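Local coordinates for protein Cfl (PDB 7A9J) that probably activates carboxylic acids with ATP for ligation, and binds an indenone carboxylic acid related to coronafacic acid, at residues 272-286 / 296-310. The protein carries 1 engineered substitution. Sequence-based numbering, arbitrary orientation.
With R4Z (6-ethyl-1-oxidanylidene-indene-4-carboxylic acid), chain B.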
loop_
_atom_site.group_PDB
_atom_site.type_symbol
_atom_site.label_atom_id
_atom_site.label_comp_id
_atom_site.label_asym_id
_atom_site.label_seq_id
_atom_site.Cartn_x
_atom_site.Cartn_y
_atom_site.Cartn_z
ATOM N N LYS A 272 -7.612 -7.740 19.022
ATOM C CA LYS A 272 -7.912 -8.757 20.034
ATOM C C LYS A 272 -9.270 -9.385 19.776
ATOM O O LYS A 272 -9.462 -10.585 19.994
ATOM C CB LYS A 272 -7.863 -8.161 21.442
ATOM C CG LYS A 272 -6.452 -7.782 21.896
ATOM C CD LYS A 272 -6.494 -7.187 23.311
ATOM C CE LYS A 272 -5.093 -6.928 23.861
ATOM N NZ LYS A 272 -5.126 -6.161 25.135
ATOM N N GLU A 273 -10.225 -8.600 19.297
ATOM C CA GLU A 273 -11.553 -9.178 19.116
ATOM C C GLU A 273 -11.630 -9.985 17.832
ATOM O O GLU A 273 -12.260 -11.044 17.794
ATOM C CB GLU A 273 -12.620 -8.095 19.088
ATOM C CG GLU A 273 -13.996 -8.642 18.790
ATOM C CD GLU A 273 -15.075 -7.588 18.926
ATOM O OE1 GLU A 273 -16.265 -7.963 19.017
ATOM O OE2 GLU A 273 -14.727 -6.384 18.946
ATOM N N THR A 274 -11.012 -9.494 16.756
ATOM C CA THR A 274 -11.264 -10.100 15.465
ATOM C C THR A 274 -10.221 -11.126 15.063
ATOM O O THR A 274 -10.533 -12.000 14.254
ATOM C CB THR A 274 -11.329 -9.035 14.376
ATOM O OG1 THR A 274 -10.087 -8.309 14.371
ATOM C CG2 THR A 274 -12.502 -8.092 14.586
ATOM N N GLN A 275 -9.020 -11.055 15.630
ATOM C CA GLN A 275 -7.966 -12.041 15.420
ATOM C C GLN A 275 -7.749 -12.487 13.974
ATOM O O GLN A 275 -7.822 -13.680 13.671
ATOM C CB GLN A 275 -8.242 -13.255 16.301
ATOM C CG GLN A 275 -8.182 -12.909 17.744
ATOM C CD GLN A 275 -8.250 -14.143 18.606
ATOM O OE1 GLN A 275 -9.286 -14.792 18.673
ATOM N NE2 GLN A 275 -7.135 -14.489 19.248
ATOM N N PRO A 276 -7.463 -11.557 13.066
ATOM C CA PRO A 276 -7.194 -11.952 11.689
ATOM C C PRO A 276 -5.908 -12.783 11.607
ATOM O O PRO A 276 -5.026 -12.716 12.471
ATOM C CB PRO A 276 -7.043 -10.615 10.958
ATOM C CG PRO A 276 -6.566 -9.667 12.036
ATOM C CD PRO A 276 -7.264 -10.104 13.277
ATOM N N ALA A 277 -5.822 -13.598 10.564
ATOM C CA ALA A 277 -4.651 -14.442 10.343
ATOM C C ALA A 277 -3.557 -13.704 9.594
ATOM O O ALA A 277 -2.396 -14.148 9.626
ATOM C CB ALA A 277 -5.017 -15.687 9.524
ATOM N N TRP A 278 -3.904 -12.597 8.929
ATOM C CA TRP A 278 -2.990 -11.926 8.014
ATOM C C TRP A 278 -3.394 -10.469 7.990
ATOM O O TRP A 278 -4.600 -10.172 7.910
ATOM C CB TRP A 278 -3.097 -12.569 6.634
ATOM C CG TRP A 278 -2.105 -12.071 5.591
ATOM C CD1 TRP A 278 -0.950 -12.692 5.223
ATOM C CD2 TRP A 278 -2.288 -10.985 4.702
ATOM N NE1 TRP A 278 -0.383 -12.029 4.162
ATOM C CE2 TRP A 278 -1.182 -10.958 3.840
ATOM C CE3 TRP A 278 -3.292 -9.989 4.576
ATOM C CZ2 TRP A 278 -1.025 -10.008 2.830
ATOM C CZ3 TRP A 278 -3.136 -9.014 3.577
ATOM C CH2 TRP A 278 -2.020 -9.045 2.696
ATOM N N ILE A 279 -2.415 -9.558 8.096
ATOM C CA ILE A 279 -2.705 -8.133 8.174
ATOM C C ILE A 279 -1.759 -7.434 7.201
ATOM O O ILE A 279 -0.526 -7.494 7.379
ATOM C CB ILE A 279 -2.456 -7.573 9.583
ATOM C CG1 ILE A 279 -3.260 -8.364 10.627
ATOM C CG2 ILE A 279 -2.778 -6.088 9.613
ATOM C CD1 ILE A 279 -2.963 -7.876 12.060
ATOM N N ALA A 280 -2.322 -6.704 6.252
ATOM C CA ALA A 280 -1.537 -5.768 5.450
ATOM C C ALA A 280 -1.691 -4.351 5.984
ATOM O O ALA A 280 -2.736 -3.967 6.499
ATOM C CB ALA A 280 -1.975 -5.830 3.972
ATOM N N GLY A 281 -0.623 -3.546 5.857
ATOM C CA GLY A 281 -0.746 -2.164 6.322
ATOM C C GLY A 281 0.449 -1.368 5.821
ATOM O O GLY A 281 1.389 -1.918 5.244
ATOM N N THR A 282 0.350 -0.052 5.974
ATOM C CA THR A 282 1.576 0.786 5.800
ATOM C C THR A 282 2.558 0.574 6.930
ATOM O O THR A 282 2.215 0.090 8.004
ATOM C CB THR A 282 1.215 2.261 5.765
ATOM O OG1 THR A 282 0.772 2.668 7.070
ATOM C CG2 THR A 282 0.175 2.523 4.673
ATOM N N PRO A 283 3.817 1.016 6.747
ATOM C CA PRO A 283 4.721 0.967 7.891
ATOM C C PRO A 283 4.180 1.759 9.054
ATOM O O PRO A 283 4.352 1.407 10.238
ATOM C CB PRO A 283 6.021 1.598 7.330
ATOM C CG PRO A 283 6.036 1.134 5.914
ATOM C CD PRO A 283 4.510 1.161 5.467
ATOM N N SER A 284 3.549 2.881 8.741
ATOM C CA SER A 284 2.947 3.681 9.786
ATOM C C SER A 284 1.912 2.892 10.587
ATOM O O SER A 284 1.804 3.084 11.807
ATOM C CB SER A 284 2.297 4.917 9.175
ATOM O OG SER A 284 1.642 5.642 10.192
ATOM N N ASN A 285 1.078 2.098 9.901
ATOM C CA ASN A 285 0.089 1.263 10.599
ATOM C C ASN A 285 0.772 0.419 11.662
ATOM O O ASN A 285 0.336 0.372 12.811
ATOM C CB ASN A 285 -0.642 0.323 9.625
ATOM C CG ASN A 285 -1.754 0.992 8.843
ATOM O OD1 ASN A 285 -1.799 0.900 7.624
ATOM N ND2 ASN A 285 -2.680 1.657 9.543
ATOM N N PHE A 286 1.865 -0.262 11.283
ATOM C CA PHE A 286 2.471 -1.183 12.229
ATOM C C PHE A 286 3.232 -0.470 13.335
ATOM O O PHE A 286 3.263 -0.950 14.475
ATOM C CB PHE A 286 3.360 -2.147 11.458
ATOM C CG PHE A 286 2.559 -3.085 10.617
ATOM C CD1 PHE A 286 1.737 -4.017 11.224
ATOM C CD2 PHE A 286 2.560 -2.980 9.235
ATOM C CE1 PHE A 286 0.976 -4.887 10.471
ATOM C CE2 PHE A 286 1.793 -3.843 8.457
ATOM C CZ PHE A 286 0.993 -4.819 9.071
ATOM N N ASN A 296 -1.408 -0.306 27.283
ATOM C CA ASN A 296 -2.165 -1.550 27.299
ATOM C C ASN A 296 -1.800 -2.408 28.503
ATOM O O ASN A 296 -1.145 -1.936 29.435
ATOM C CB ASN A 296 -1.937 -2.326 26.003
ATOM C CG ASN A 296 -3.078 -2.160 25.032
ATOM O OD1 ASN A 296 -3.995 -2.981 24.996
ATOM N ND2 ASN A 296 -3.043 -1.086 24.250
ATOM N N ASN A 297 -2.216 -3.666 28.496
ATOM C CA ASN A 297 -1.942 -4.543 29.626
ATOM C C ASN A 297 -2.110 -5.992 29.190
ATOM O O ASN A 297 -1.176 -6.794 29.304
ATOM C CB ASN A 297 -2.868 -4.220 30.813
ATOM C CG ASN A 297 -2.258 -3.213 31.811
ATOM O OD1 ASN A 297 -1.052 -3.223 32.072
ATOM N ND2 ASN A 297 -3.104 -2.352 32.376
ATOM N N ASN A 298 -3.298 -6.324 28.666
ATOM C CA ASN A 298 -3.600 -7.697 28.268
ATOM C C ASN A 298 -2.682 -8.188 27.161
ATOM O O ASN A 298 -2.588 -9.401 26.943
ATOM C CB ASN A 298 -5.062 -7.818 27.822
ATOM C CG ASN A 298 -6.044 -7.646 28.970
ATOM O OD1 ASN A 298 -5.736 -7.970 30.117
ATOM N ND2 ASN A 298 -7.234 -7.140 28.663
ATOM N N SER A 299 -2.004 -7.272 26.474
ATOM C CA SER A 299 -1.004 -7.612 25.482
ATOM C C SER A 299 -1.653 -8.308 24.294
ATOM O O SER A 299 -2.373 -9.305 24.428
ATOM C CB SER A 299 0.110 -8.467 26.083
ATOM O OG SER A 299 1.182 -7.645 26.511
ATOM N N LEU A 300 -1.401 -7.767 23.120
ATOM C CA LEU A 300 -1.904 -8.349 21.894
ATOM C C LEU A 300 -0.890 -9.371 21.391
ATOM O O LEU A 300 0.300 -9.059 21.250
ATOM C CB LEU A 300 -2.139 -7.242 20.872
ATOM C CG LEU A 300 -2.443 -7.651 19.444
ATOM C CD1 LEU A 300 -3.793 -8.304 19.397
ATOM C CD2 LEU A 300 -2.410 -6.396 18.605
ATOM N N ASP A 301 -1.375 -10.572 21.092
ATOM C CA ASP A 301 -0.554 -11.686 20.614
ATOM C C ASP A 301 -0.619 -11.749 19.087
ATOM O O ASP A 301 -1.574 -12.293 18.515
ATOM C CB ASP A 301 -1.037 -12.995 21.232
ATOM C CG ASP A 301 -0.212 -14.204 20.788
ATOM O OD1 ASP A 301 0.803 -14.024 20.097
ATOM O OD2 ASP A 301 -0.594 -15.343 21.129
ATOM N N LEU A 302 0.411 -11.214 18.438
ATOM C CA LEU A 302 0.555 -11.278 16.990
ATOM C C LEU A 302 1.579 -12.318 16.560
ATOM O O LEU A 302 1.974 -12.322 15.386
ATOM C CB LEU A 302 0.955 -9.916 16.408
ATOM C CG LEU A 302 -0.065 -8.786 16.610
ATOM C CD1 LEU A 302 0.453 -7.584 15.840
ATOM C CD2 LEU A 302 -1.420 -9.285 16.068
ATOM N N SER A 303 1.989 -13.220 17.470
ATOM C CA SER A 303 3.079 -14.150 17.155
ATOM C C SER A 303 2.709 -15.121 16.032
ATOM O O SER A 303 3.584 -15.510 15.248
ATOM C CB SER A 303 3.509 -14.927 18.419
ATOM O OG SER A 303 2.416 -15.639 18.965
ATOM N N GLU A 304 1.444 -15.532 15.938
ATOM C CA GLU A 304 0.972 -16.411 14.868
ATOM C C GLU A 304 0.430 -15.648 13.656
ATOM O O GLU A 304 0.004 -16.280 12.681
ATOM C CB GLU A 304 -0.124 -17.342 15.375
ATOM C CG GLU A 304 0.324 -18.402 16.380
ATOM C CD GLU A 304 1.204 -19.457 15.736
ATOM O OE1 GLU A 304 2.136 -19.939 16.411
ATOM O OE2 GLU A 304 0.966 -19.805 14.551
ATOM N N THR A 305 0.399 -14.323 13.710
ATOM C CA THR A 305 -0.211 -13.516 12.659
ATOM C C THR A 305 0.838 -13.090 11.646
ATOM O O THR A 305 1.952 -12.693 12.014
ATOM C CB THR A 305 -0.873 -12.275 13.256
ATOM O OG1 THR A 305 -1.764 -12.679 14.318
ATOM C CG2 THR A 305 -1.670 -11.478 12.154
ATOM N N VAL A 306 0.490 -13.176 10.374
ATOM C CA VAL A 306 1.425 -12.815 9.305
ATOM C C VAL A 306 1.120 -11.376 8.944
ATOM O O VAL A 306 0.004 -11.065 8.535
ATOM C CB VAL A 306 1.270 -13.729 8.076
ATOM C CG1 VAL A 306 2.153 -13.228 6.900
ATOM C CG2 VAL A 306 1.677 -15.146 8.431
ATOM N N CYS A 307 2.095 -10.489 9.118
ATOM C CA CYS A 307 1.900 -9.063 8.845
ATOM C C CYS A 307 2.768 -8.618 7.673
ATOM O O CYS A 307 3.949 -8.974 7.605
ATOM C CB CYS A 307 2.266 -8.225 10.085
ATOM S SG CYS A 307 1.109 -8.667 11.456
ATOM N N VAL A 308 2.194 -7.826 6.771
ATOM C CA VAL A 308 2.845 -7.424 5.527
ATOM C C VAL A 308 2.823 -5.902 5.459
ATOM O O VAL A 308 1.756 -5.301 5.267
ATOM C CB VAL A 308 2.178 -8.035 4.283
ATOM C CG1 VAL A 308 2.895 -7.519 3.018
ATOM C CG2 VAL A 308 2.175 -9.597 4.333
ATOM N N ALA A 309 4.011 -5.280 5.513
ATOM C CA ALA A 309 4.131 -3.827 5.425
ATOM C C ALA A 309 4.307 -3.468 3.953
ATOM O O ALA A 309 5.213 -3.977 3.293
ATOM C CB ALA A 309 5.365 -3.324 6.227
ATOM N N GLY A 310 3.521 -2.532 3.466
ATOM C CA GLY A 310 3.478 -2.290 2.028
ATOM C C GLY A 310 3.925 -0.893 1.676
ATOM O O GLY A 310 3.489 0.052 2.311
HETATM C C13 R4Z B . -0.198 -1.449 -6.781
HETATM C C15 R4Z B . 1.177 -2.326 -4.838
HETATM C C02 R4Z B . 2.473 -3.101 -2.722
HETATM C C03 R4Z B . 2.794 -2.653 -1.442
HETATM C C04 R4Z B . 2.255 -1.223 -1.377
HETATM C C05 R4Z B . 1.700 -2.227 -3.559
HETATM C C06 R4Z B . 1.494 -1.048 -2.798
HETATM C C07 R4Z B . 0.742 -0.024 -3.360
HETATM C C08 R4Z B . 0.504 1.264 -2.554
HETATM C C11 R4Z B . 0.188 -0.154 -4.632
HETATM C C12 R4Z B . 0.395 -1.312 -5.394
HETATM C C14 R4Z B . -1.710 -1.803 -6.701
HETATM O O01 R4Z B . 2.835 -4.182 -3.107
HETATM O O09 R4Z B . -0.403 2.039 -2.958
HETATM O O10 R4Z B . 1.192 1.569 -1.527
HETATM O O HOH W 1 -4.109 -11.153 14.452
HETATM O O HOH W 2 -1.365 -16.657 10.059
#
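A beta-alpha-beta unit of the AMP-binding fold brings strand 278-281 beside strand 306-310, parallel and hydrogen-bonded from Val306 N to Ala277 O (3.1 Å) through to Gly310 N and Gly281 O (2.8 Å). On the face bearing Trp278, Val306 and Val308, the indole meets both valines obliquely: CD1 meets Val306 CG1 at 3.6 Å and NE1 meets Val308 CG2 at 3.5 Å. The indole reaches along the neighbouring strand because Trp278 CG stands anti to its backbone N (chi1 -174°), and the branched valines, well suited to extended backbone, supply the methyls. On the other face Phe286, from the helix whose N-terminus is closed by the capping box of Thr282 and Asn285, brings its ring against Cys307 and Ala309; CE1 comes within 3.6 Å of Cys307 CB, Cys307 SG makes an oblique sulfur-aromatic contact, and the small residues leave room for the ring. Before the strands, one water joins Pro276 O to Thr305 OG1 and another Ala277 O to Glu304 O. Farther back, Lys272 stretches past Leu300, its CG 3.7 Å from Leu300 CD1. Gly310, lacking a side chain, lets the indenone pack against its backbone. Strands 230-233 and 331-335 flank the pair, while helix 240-251 packs on Trp278 and Ala280, and Phe322 of helix 316-326 meets Phe286 edge-to-face.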